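DUF4848 domain-containing protein (PDB 4LB8) is of unknown function but belongs to the DUF4848 family and is probably an exported protein of the gut bacterium Bacteroides thetaiotaomicron. Local coordinates at the interface of chains A and B. Residues are numbered along the deposited sequence; one frame, centred on the assembly and turned at random. Chains: chain A/B, Uncharacterized protein.

The interface of chains A and B. Residues chain A 120-125; chain B 193-195, 256-257.
A:Val121 and A:Tyr125, at the two ends of a short 3-10 helix (121-125), press on B:His193 and B:Thr256 in a helix-on-sheet interface between two copies of a DUF4848 protein. The partner surface is formed by strands 191-201 and 254-262. The patch joins the two chains of the deposited dimer and recurs, with the chains exchanged, by the twofold, although the structure alone does not show that the dimer forms in the cell. The case illustrates how one threonine can serve a helix with both its hydroxyl and its backbone. B:Thr256 and A:Glu124 meet tip to tip, and the hydroxyl OG1 donates to carboxylate oxygen OE2 of A:Glu124 at 2.6 Å. It arrives on the anti side of the carboxylate, 26° out of its plane. A:Glu124 reaches this point with CG between the backbone N and the carbonyl carbon (chi1 66°) and its chain extended beyond. The side chain of A:Tyr125 runs alongside that of B:Thr256 but points the other way, and its phenol OH donates to the carbonyl O of B:Thr256 at 2.6 Å, tilted 23° from the carbonyl plane. A phenylalanine in place of A:Tyr125 would probably leave that strand carbonyl without its phenol mate and the ring freer to shift. Methyl CG2 of B:Thr256 packs against CB of A:Val121 at 3.7 Å, while CG2 of A:Val121 lies 3.8 Å from CB of B:His193. The imidazole of B:His193 receives CB of A:Tyr120 over the centre of one face, 3.7 Å from the ring centroid, a CH-pi contact. The methyl CB of A:Ala122 packs against CD2 of the same ring at 3.3 Å.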
# COMPACT_ATOMS: atom_id res chain seq x y z
N TYR A 120 -25.67 3.06 -5.17
CA TYR A 120 -25.96 4.39 -5.70
C TYR A 120 -26.12 5.31 -4.50
O TYR A 120 -27.22 5.56 -4.01
CB TYR A 120 -27.20 4.31 -6.61
CG TYR A 120 -27.12 3.15 -7.60
CD1 TYR A 120 -25.98 2.94 -8.36
CD2 TYR A 120 -28.18 2.25 -7.74
CE1 TYR A 120 -25.87 1.85 -9.22
CE2 TYR A 120 -28.09 1.17 -8.62
CZ TYR A 120 -26.94 0.99 -9.37
OH TYR A 120 -26.84 -0.05 -10.26
N VAL A 121 -24.96 5.74 -4.01
CA VAL A 121 -24.68 6.48 -2.79
C VAL A 121 -25.53 7.75 -2.57
O VAL A 121 -25.96 7.99 -1.43
CB VAL A 121 -23.16 6.80 -2.63
CG1 VAL A 121 -22.37 5.52 -2.41
CG2 VAL A 121 -22.59 7.60 -3.81
N ALA A 122 -25.74 8.57 -3.62
CA ALA A 122 -26.47 9.85 -3.48
C ALA A 122 -27.94 9.62 -3.14
O ALA A 122 -28.56 10.50 -2.59
CB ALA A 122 -26.32 10.70 -4.73
N ASN A 123 -28.46 8.39 -3.32
CA ASN A 123 -29.84 8.06 -2.96
C ASN A 123 -30.10 8.11 -1.43
O ASN A 123 -31.26 8.10 -1.02
CB ASN A 123 -30.23 6.70 -3.51
CG ASN A 123 -30.61 6.76 -4.95
OD1 ASN A 123 -31.03 7.79 -5.44
ND2 ASN A 123 -30.52 5.65 -5.67
N GLU A 124 -29.02 8.20 -0.61
CA GLU A 124 -29.05 8.30 0.86
C GLU A 124 -29.94 9.47 1.32
O GLU A 124 -30.57 9.39 2.38
CB GLU A 124 -27.63 8.44 1.44
CG GLU A 124 -26.88 9.73 1.09
CD GLU A 124 -25.82 10.18 2.08
OE1 GLU A 124 -25.72 9.58 3.17
OE2 GLU A 124 -25.11 11.17 1.77
N TYR A 125 -30.03 10.54 0.51
CA TYR A 125 -30.87 11.70 0.78
C TYR A 125 -32.36 11.36 0.79
O TYR A 125 -33.11 12.03 1.48
CB TYR A 125 -30.63 12.79 -0.29
CG TYR A 125 -29.19 13.27 -0.37
CD1 TYR A 125 -28.59 13.89 0.72
CD2 TYR A 125 -28.47 13.17 -1.55
CE1 TYR A 125 -27.25 14.29 0.67
CE2 TYR A 125 -27.15 13.60 -1.63
CZ TYR A 125 -26.54 14.16 -0.51
OH TYR A 125 -25.24 14.58 -0.58
N HIS B 193 -23.00 8.38 -9.60
CA HIS B 193 -22.98 8.67 -8.17
C HIS B 193 -21.54 8.70 -7.68
O HIS B 193 -20.79 7.79 -8.00
CB HIS B 193 -23.76 7.58 -7.41
CG HIS B 193 -25.25 7.69 -7.53
ND1 HIS B 193 -25.90 7.45 -8.73
CD2 HIS B 193 -26.17 7.94 -6.58
CE1 HIS B 193 -27.18 7.63 -8.47
NE2 HIS B 193 -27.39 7.92 -7.19
N ALA B 194 -21.15 9.71 -6.92
CA ALA B 194 -19.80 9.79 -6.37
C ALA B 194 -19.86 9.80 -4.87
O ALA B 194 -20.77 10.41 -4.29
CB ALA B 194 -19.08 11.04 -6.86
N ASN B 195 -18.91 9.14 -4.24
CA ASN B 195 -18.73 9.10 -2.80
C ASN B 195 -17.29 9.56 -2.50
O ASN B 195 -16.33 8.95 -2.96
CB ASN B 195 -19.04 7.69 -2.24
CG ASN B 195 -19.14 7.56 -0.72
OD1 ASN B 195 -19.09 6.45 -0.19
ND2 ASN B 195 -19.25 8.65 0.02
N THR B 256 -21.85 12.48 -0.52
CA THR B 256 -22.43 11.78 -1.67
C THR B 256 -22.90 12.81 -2.67
O THR B 256 -23.49 13.83 -2.31
CB THR B 256 -23.50 10.78 -1.29
OG1 THR B 256 -24.65 11.46 -0.80
CG2 THR B 256 -23.00 9.72 -0.30
N LYS B 257 -22.58 12.59 -3.94
CA LYS B 257 -22.90 13.53 -5.01
C LYS B 257 -23.31 12.84 -6.30
O LYS B 257 -22.81 11.77 -6.62
CB LYS B 257 -21.64 14.40 -5.33
CG LYS B 257 -21.26 15.46 -4.31
CD LYS B 257 -21.87 16.82 -4.64
CE LYS B 257 -21.33 17.91 -3.75
NZ LYS B 257 -22.34 18.95 -3.43